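Local atomic coordinates of protein argonaute (Marinitoga piezophila, PDB entry 5I4A), a protein that uses short guide RNAs with a 5'-hydroxyl end to find complementary single-stranded DNA or RNA targets and cleave them. Residues S324-S336 with I415-C429. Numbering follows the deposited sequence.
With nucleotides of chain B.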
loop_
_atom_site.group_PDB
_atom_site.type_symbol
_atom_site.label_atom_id
_atom_site.label_comp_id
_atom_site.label_asym_id
_atom_site.label_seq_id
_atom_site.Cartn_x
_atom_site.Cartn_y
_atom_site.Cartn_z
ATOM N N SER A 324 -9.709 -33.370 -17.467
ATOM C CA SER A 324 -9.099 -32.120 -17.895
ATOM C C SER A 324 -8.196 -31.551 -16.810
ATOM O O SER A 324 -8.128 -32.085 -15.701
ATOM C CB SER A 324 -10.173 -31.096 -18.254
ATOM O OG SER A 324 -10.835 -30.626 -17.089
ATOM N N VAL A 325 -7.500 -30.459 -17.126
ATOM C CA VAL A 325 -6.654 -29.793 -16.140
ATOM C C VAL A 325 -7.487 -29.299 -14.962
ATOM O O VAL A 325 -7.008 -29.270 -13.820
ATOM C CB VAL A 325 -5.863 -28.650 -16.810
ATOM C CG1 VAL A 325 -6.807 -27.689 -17.520
ATOM C CG2 VAL A 325 -4.990 -27.918 -15.803
ATOM N N PHE A 326 -8.745 -28.920 -15.206
ATOM C CA PHE A 326 -9.613 -28.482 -14.116
ATOM C C PHE A 326 -9.863 -29.613 -13.123
ATOM O O PHE A 326 -9.787 -29.414 -11.904
ATOM C CB PHE A 326 -10.938 -27.954 -14.677
ATOM C CG PHE A 326 -11.888 -27.452 -13.623
ATOM C CD1 PHE A 326 -11.861 -26.128 -13.221
ATOM C CD2 PHE A 326 -12.810 -28.306 -13.037
ATOM C CE1 PHE A 326 -12.731 -25.666 -12.249
ATOM C CE2 PHE A 326 -13.679 -27.849 -12.065
ATOM C CZ PHE A 326 -13.642 -26.529 -11.672
ATOM N N TYR A 327 -10.173 -30.811 -13.629
ATOM C CA TYR A 327 -10.449 -31.939 -12.743
ATOM C C TYR A 327 -9.177 -32.473 -12.096
ATOM O O TYR A 327 -9.215 -32.940 -10.955
ATOM C CB TYR A 327 -11.155 -33.059 -13.506
ATOM C CG TYR A 327 -12.584 -32.743 -13.881
ATOM C CD1 TYR A 327 -13.621 -32.957 -12.981
ATOM C CD2 TYR A 327 -12.897 -32.236 -15.137
ATOM C CE1 TYR A 327 -14.930 -32.670 -13.321
ATOM C CE2 TYR A 327 -14.203 -31.948 -15.484
ATOM C CZ TYR A 327 -15.216 -32.167 -14.571
ATOM O OH TYR A 327 -16.520 -31.885 -14.911
ATOM N N ARG A 328 -8.052 -32.431 -12.808
ATOM C CA ARG A 328 -6.794 -32.860 -12.204
ATOM C C ARG A 328 -6.363 -31.898 -11.105
ATOM O O ARG A 328 -5.833 -32.326 -10.074
ATOM C CB ARG A 328 -5.707 -32.987 -13.272
ATOM C CG ARG A 328 -6.010 -34.032 -14.340
ATOM C CD ARG A 328 -4.757 -34.461 -15.091
ATOM N NE ARG A 328 -4.036 -33.335 -15.673
ATOM C CZ ARG A 328 -4.345 -32.774 -16.837
ATOM N NH1 ARG A 328 -5.368 -33.231 -17.544
ATOM N NH2 ARG A 328 -3.631 -31.753 -17.292
ATOM N N ALA A 329 -6.595 -30.597 -11.303
ATOM C CA ALA A 329 -6.275 -29.622 -10.265
ATOM C C ALA A 329 -7.103 -29.863 -9.009
ATOM O O ALA A 329 -6.580 -29.814 -7.891
ATOM C CB ALA A 329 -6.498 -28.204 -10.787
ATOM N N ALA A 330 -8.401 -30.134 -9.173
ATOM C CA ALA A 330 -9.254 -30.378 -8.014
ATOM C C ALA A 330 -8.867 -31.671 -7.307
ATOM O O ALA A 330 -8.890 -31.743 -6.074
ATOM C CB ALA A 330 -10.722 -30.413 -8.441
ATOM N N ALA A 331 -8.515 -32.705 -8.073
ATOM C CA ALA A 331 -8.020 -33.936 -7.467
ATOM C C ALA A 331 -6.694 -33.699 -6.754
ATOM O O ALA A 331 -6.502 -34.136 -5.613
ATOM C CB ALA A 331 -7.879 -35.024 -8.533
ATOM N N GLU A 332 -5.770 -32.991 -7.411
ATOM C CA GLU A 332 -4.468 -32.724 -6.806
ATOM C C GLU A 332 -4.595 -31.919 -5.523
ATOM O O GLU A 332 -3.797 -32.097 -4.598
ATOM C CB GLU A 332 -3.565 -31.993 -7.801
ATOM C CG GLU A 332 -2.973 -32.888 -8.880
ATOM C CD GLU A 332 -2.373 -32.104 -10.032
ATOM O OE1 GLU A 332 -2.138 -32.706 -11.101
ATOM O OE2 GLU A 332 -2.142 -30.885 -9.876
ATOM N N LEU A 333 -5.589 -31.035 -5.442
ATOM C CA LEU A 333 -5.770 -30.218 -4.252
ATOM C C LEU A 333 -6.544 -30.931 -3.152
ATOM O O LEU A 333 -6.629 -30.404 -2.039
ATOM C CB LEU A 333 -6.464 -28.904 -4.620
ATOM C CG LEU A 333 -5.619 -27.974 -5.492
ATOM C CD1 LEU A 333 -6.365 -26.687 -5.782
ATOM C CD2 LEU A 333 -4.267 -27.686 -4.839
ATOM N N GLY A 334 -7.103 -32.104 -3.425
ATOM C CA GLY A 334 -7.732 -32.902 -2.395
ATOM C C GLY A 334 -9.239 -32.809 -2.293
ATOM O O GLY A 334 -9.791 -33.200 -1.256
ATOM N N PHE A 335 -9.921 -32.308 -3.320
ATOM C CA PHE A 335 -11.377 -32.286 -3.298
ATOM C C PHE A 335 -11.921 -33.703 -3.435
ATOM O O PHE A 335 -11.454 -34.484 -4.268
ATOM C CB PHE A 335 -11.923 -31.403 -4.421
ATOM C CG PHE A 335 -11.690 -29.935 -4.211
ATOM C CD1 PHE A 335 -12.454 -29.224 -3.301
ATOM C CD2 PHE A 335 -10.717 -29.263 -4.930
ATOM C CE1 PHE A 335 -12.245 -27.872 -3.105
ATOM C CE2 PHE A 335 -10.503 -27.913 -4.738
ATOM C CZ PHE A 335 -11.270 -27.217 -3.824
ATOM N N SER A 336 -12.906 -34.036 -2.598
ATOM C CA SER A 336 -13.520 -35.358 -2.673
ATOM C C SER A 336 -14.146 -35.592 -4.041
ATOM O O SER A 336 -14.007 -36.677 -4.619
ATOM C CB SER A 336 -14.562 -35.521 -1.566
ATOM O OG SER A 336 -15.630 -34.603 -1.724
ATOM N N ILE A 415 -6.036 -21.924 -14.767
ATOM C CA ILE A 415 -7.102 -22.813 -14.305
ATOM C C ILE A 415 -6.735 -23.426 -12.960
ATOM O O ILE A 415 -7.586 -23.552 -12.070
ATOM C CB ILE A 415 -7.408 -23.899 -15.356
ATOM C CG1 ILE A 415 -8.088 -23.289 -16.579
ATOM C CG2 ILE A 415 -8.310 -24.979 -14.773
ATOM C CD1 ILE A 415 -7.148 -22.914 -17.678
ATOM N N LYS A 416 -5.466 -23.815 -12.789
ATOM C CA LYS A 416 -5.004 -24.312 -11.496
ATOM C C LYS A 416 -5.227 -23.273 -10.404
ATOM O O LYS A 416 -5.744 -23.586 -9.325
ATOM C CB LYS A 416 -3.522 -24.694 -11.580
ATOM C CG LYS A 416 -3.236 -25.923 -12.431
ATOM C CD LYS A 416 -1.740 -26.135 -12.649
ATOM C CE LYS A 416 -1.053 -26.680 -11.405
ATOM N NZ LYS A 416 0.328 -27.170 -11.697
ATOM N N SER A 417 -4.842 -22.023 -10.677
ATOM C CA SER A 417 -5.029 -20.943 -9.711
ATOM C C SER A 417 -6.502 -20.728 -9.392
ATOM O O SER A 417 -6.873 -20.510 -8.233
ATOM C CB SER A 417 -4.421 -19.660 -10.266
ATOM O OG SER A 417 -3.013 -19.772 -10.358
ATOM N N TYR A 418 -7.347 -20.766 -10.421
ATOM C CA TYR A 418 -8.786 -20.604 -10.247
ATOM C C TYR A 418 -9.345 -21.654 -9.290
ATOM O O TYR A 418 -10.131 -21.335 -8.389
ATOM C CB TYR A 418 -9.451 -20.681 -11.622
ATOM C CG TYR A 418 -10.901 -20.268 -11.710
ATOM C CD1 TYR A 418 -11.377 -19.141 -11.048
ATOM C CD2 TYR A 418 -11.786 -20.985 -12.502
ATOM C CE1 TYR A 418 -12.708 -18.762 -11.154
ATOM C CE2 TYR A 418 -13.107 -20.612 -12.617
ATOM C CZ TYR A 418 -13.567 -19.504 -11.941
ATOM O OH TYR A 418 -14.887 -19.140 -12.056
ATOM N N VAL A 419 -8.926 -22.913 -9.453
ATOM C CA VAL A 419 -9.395 -23.969 -8.561
ATOM C C VAL A 419 -8.831 -23.778 -7.159
ATOM O O VAL A 419 -9.505 -24.058 -6.160
ATOM C CB VAL A 419 -9.036 -25.355 -9.128
ATOM C CG1 VAL A 419 -9.528 -26.456 -8.196
ATOM C CG2 VAL A 419 -9.632 -25.533 -10.514
ATOM N N TYR A 420 -7.584 -23.308 -7.060
ATOM C CA TYR A 420 -7.011 -23.013 -5.752
ATOM C C TYR A 420 -7.833 -21.957 -5.024
ATOM O O TYR A 420 -8.140 -22.103 -3.835
ATOM C CB TYR A 420 -5.556 -22.556 -5.903
ATOM C CG TYR A 420 -4.899 -22.223 -4.583
ATOM C CD1 TYR A 420 -5.037 -20.962 -4.010
ATOM C CD2 TYR A 420 -4.147 -23.172 -3.904
ATOM C CE1 TYR A 420 -4.448 -20.659 -2.797
ATOM C CE2 TYR A 420 -3.550 -22.877 -2.693
ATOM C CZ TYR A 420 -3.704 -21.618 -2.145
ATOM O OH TYR A 420 -3.112 -21.318 -0.940
ATOM N N LYS A 421 -8.179 -20.872 -5.724
ATOM C CA LYS A 421 -8.993 -19.819 -5.125
ATOM C C LYS A 421 -10.316 -20.370 -4.606
ATOM O O LYS A 421 -10.764 -20.010 -3.511
ATOM C CB LYS A 421 -9.244 -18.709 -6.146
ATOM C CG LYS A 421 -10.187 -17.625 -5.654
ATOM C CD LYS A 421 -10.396 -16.542 -6.693
ATOM C CE LYS A 421 -11.175 -15.382 -6.100
ATOM N NZ LYS A 421 -11.331 -14.233 -7.044
ATOM N N MET A 422 -10.953 -21.249 -5.383
ATOM C CA MET A 422 -12.199 -21.868 -4.941
ATOM C C MET A 422 -12.002 -22.625 -3.635
ATOM O O MET A 422 -12.798 -22.488 -2.697
ATOM C CB MET A 422 -12.732 -22.798 -6.026
ATOM C CG MET A 422 -13.207 -22.086 -7.273
ATOM S SD MET A 422 -13.798 -23.265 -8.496
ATOM C CE MET A 422 -14.313 -22.159 -9.798
ATOM N N GLY A 423 -10.938 -23.428 -3.553
ATOM C CA GLY A 423 -10.625 -24.090 -2.297
ATOM C C GLY A 423 -10.390 -23.101 -1.174
ATOM O O GLY A 423 -10.863 -23.293 -0.052
ATOM N N ASN A 424 -9.666 -22.017 -1.472
ATOM C CA ASN A 424 -9.438 -20.959 -0.497
ATOM C C ASN A 424 -10.748 -20.391 0.042
ATOM O O ASN A 424 -10.810 -19.972 1.203
ATOM C CB ASN A 424 -8.596 -19.853 -1.140
ATOM C CG ASN A 424 -7.625 -19.208 -0.171
ATOM O OD1 ASN A 424 -7.092 -19.863 0.724
ATOM N ND2 ASN A 424 -7.385 -17.914 -0.351
ATOM N N PHE A 425 -11.802 -20.370 -0.776
ATOM C CA PHE A 425 -13.079 -19.780 -0.392
ATOM C C PHE A 425 -14.030 -20.771 0.268
ATOM O O PHE A 425 -15.153 -20.390 0.612
ATOM C CB PHE A 425 -13.766 -19.154 -1.611
ATOM C CG PHE A 425 -13.391 -17.720 -1.848
ATOM C CD1 PHE A 425 -12.127 -17.384 -2.306
ATOM C CD2 PHE A 425 -14.306 -16.704 -1.622
ATOM C CE1 PHE A 425 -11.782 -16.065 -2.528
ATOM C CE2 PHE A 425 -13.969 -15.384 -1.844
ATOM C CZ PHE A 425 -12.705 -15.063 -2.297
ATOM N N ILE A 426 -13.618 -22.021 0.452
ATOM C CA ILE A 426 -14.406 -23.011 1.181
ATOM C C ILE A 426 -13.893 -23.041 2.616
ATOM O O ILE A 426 -12.744 -23.457 2.844
ATOM C CB ILE A 426 -14.324 -24.393 0.524
ATOM C CG1 ILE A 426 -15.010 -24.360 -0.842
ATOM C CG2 ILE A 426 -14.967 -25.445 1.417
ATOM C CD1 ILE A 426 -14.733 -25.573 -1.709
ATOM N N PRO A 427 -14.687 -22.614 3.604
ATOM C CA PRO A 427 -14.165 -22.517 4.977
ATOM C C PRO A 427 -13.762 -23.850 5.581
ATOM O O PRO A 427 -12.926 -23.866 6.489
ATOM C CB PRO A 427 -15.321 -21.871 5.752
ATOM C CG PRO A 427 -16.538 -22.095 4.909
ATOM C CD PRO A 427 -16.064 -22.102 3.490
ATOM N N GLU A 428 -14.309 -24.967 5.114
ATOM C CA GLU A 428 -13.886 -26.256 5.646
ATOM C C GLU A 428 -12.559 -26.724 5.068
ATOM O O GLU A 428 -12.063 -27.781 5.474
ATOM C CB GLU A 428 -14.961 -27.318 5.402
ATOM C CG GLU A 428 -16.239 -27.108 6.204
ATOM C CD GLU A 428 -17.105 -25.995 5.645
ATOM O OE1 GLU A 428 -17.049 -25.761 4.418
ATOM O OE2 GLU A 428 -17.832 -25.350 6.433
ATOM N N CYS A 429 -11.975 -25.974 4.141
ATOM C CA CYS A 429 -10.681 -26.302 3.566
ATOM C C CYS A 429 -9.571 -25.481 4.217
ATOM O O CYS A 429 -9.809 -24.413 4.791
ATOM C CB CYS A 429 -10.678 -26.065 2.054
ATOM S SG CYS A 429 -11.699 -27.211 1.111
ATOM P P A B 2 -9.810 -13.083 -14.169
ATOM O OP1 A B 2 -8.732 -12.119 -14.488
ATOM O OP2 A B 2 -10.335 -13.980 -15.228
ATOM O "O5'" A B 2 -9.276 -13.984 -12.969
ATOM C "C5'" A B 2 -10.102 -14.956 -12.343
ATOM C "C4'" A B 2 -9.286 -15.841 -11.440
ATOM O "O4'" A B 2 -8.422 -16.679 -12.253
ATOM C "C3'" A B 2 -8.331 -15.109 -10.510
ATOM O "O3'" A B 2 -8.952 -14.647 -9.323
ATOM C "C2'" A B 2 -7.232 -16.135 -10.280
ATOM O "O2'" A B 2 -7.644 -17.122 -9.347
ATOM C "C1'" A B 2 -7.147 -16.780 -11.660
ATOM N N9 A B 2 -6.191 -16.072 -12.531
ATOM C C8 A B 2 -6.477 -15.239 -13.583
ATOM N N7 A B 2 -5.416 -14.747 -14.178
ATOM C C5 A B 2 -4.358 -15.297 -13.462
ATOM C C6 A B 2 -2.963 -15.172 -13.586
ATOM N N6 A B 2 -2.366 -14.421 -14.517
ATOM N N1 A B 2 -2.193 -15.852 -12.708
ATOM C C2 A B 2 -2.789 -16.604 -11.777
ATOM N N3 A B 2 -4.090 -16.796 -11.564
ATOM C C4 A B 2 -4.824 -16.110 -12.450
ATOM P P U B 3 -8.417 -13.311 -8.615
ATOM O OP1 U B 3 -9.158 -13.108 -7.345
ATOM O OP2 U B 3 -8.385 -12.222 -9.619
ATOM O "O5'" U B 3 -6.917 -13.675 -8.242
ATOM C "C5'" U B 3 -5.902 -12.691 -8.292
ATOM C "C4'" U B 3 -4.534 -13.310 -8.188
ATOM O "O4'" U B 3 -4.188 -13.965 -9.437
ATOM C "C3'" U B 3 -3.402 -12.327 -7.950
ATOM O "O3'" U B 3 -3.255 -12.007 -6.579
ATOM C "C2'" U B 3 -2.196 -13.047 -8.530
ATOM O "O2'" U B 3 -1.702 -14.008 -7.614
ATOM C "C1'" U B 3 -2.819 -13.776 -9.720
ATOM N N1 U B 3 -2.713 -12.979 -10.963
ATOM C C2 U B 3 -1.462 -12.799 -11.529
ATOM O O2 U B 3 -0.435 -13.268 -11.068
ATOM N N3 U B 3 -1.457 -12.041 -12.673
ATOM C C4 U B 3 -2.541 -11.462 -13.293
ATOM O O4 U B 3 -2.370 -10.810 -14.324
ATOM C C5 U B 3 -3.795 -11.693 -12.647
ATOM C C6 U B 3 -3.834 -12.425 -11.531
#
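The edge of the Phe335 ring runs straight into the backbone of helix 412-424: CZ lies 3.5 Å from CA of Gly423, where a side chain would come too close to the ring. Ile426 CD1 meets the same rim at CE1, and Cys429 SG approaches obliquely, 5.3 Å from the ring centroid. One turn earlier Val419 is a knob in the hole formed by Phe326, Ala329, Ala330 and Leu333. With CG1 anti to the backbone N (chi1 -180°), its methyls part: CG1 reaches CE2 of Phe335 at 3.9 Å, while CG2 lies 3.6 Å from Phe326 CE1. Ala329 and Ala330 leave room for Val419; the axes of 325-333 and 415-424 come within 9.0 Å and cross at -45°. Phe326 and Ala330 also touch Val338 of the Mid-domain parallel sheet.

On the guide-RNA side, extended Lys421 hydrogen-bonds through NZ to OP1 of U3 of chain B, at a modelled length too short to trust, weakly to O3' of A2 of chain B, and to Leu638 O. An alanine here would probably leave the U3 phosphate and the Leu638 carbonyl without this donor. No hydrogen bond joins the two segments, so their cohesion is apolar, while Lys421 of the same helix reaches the RNA.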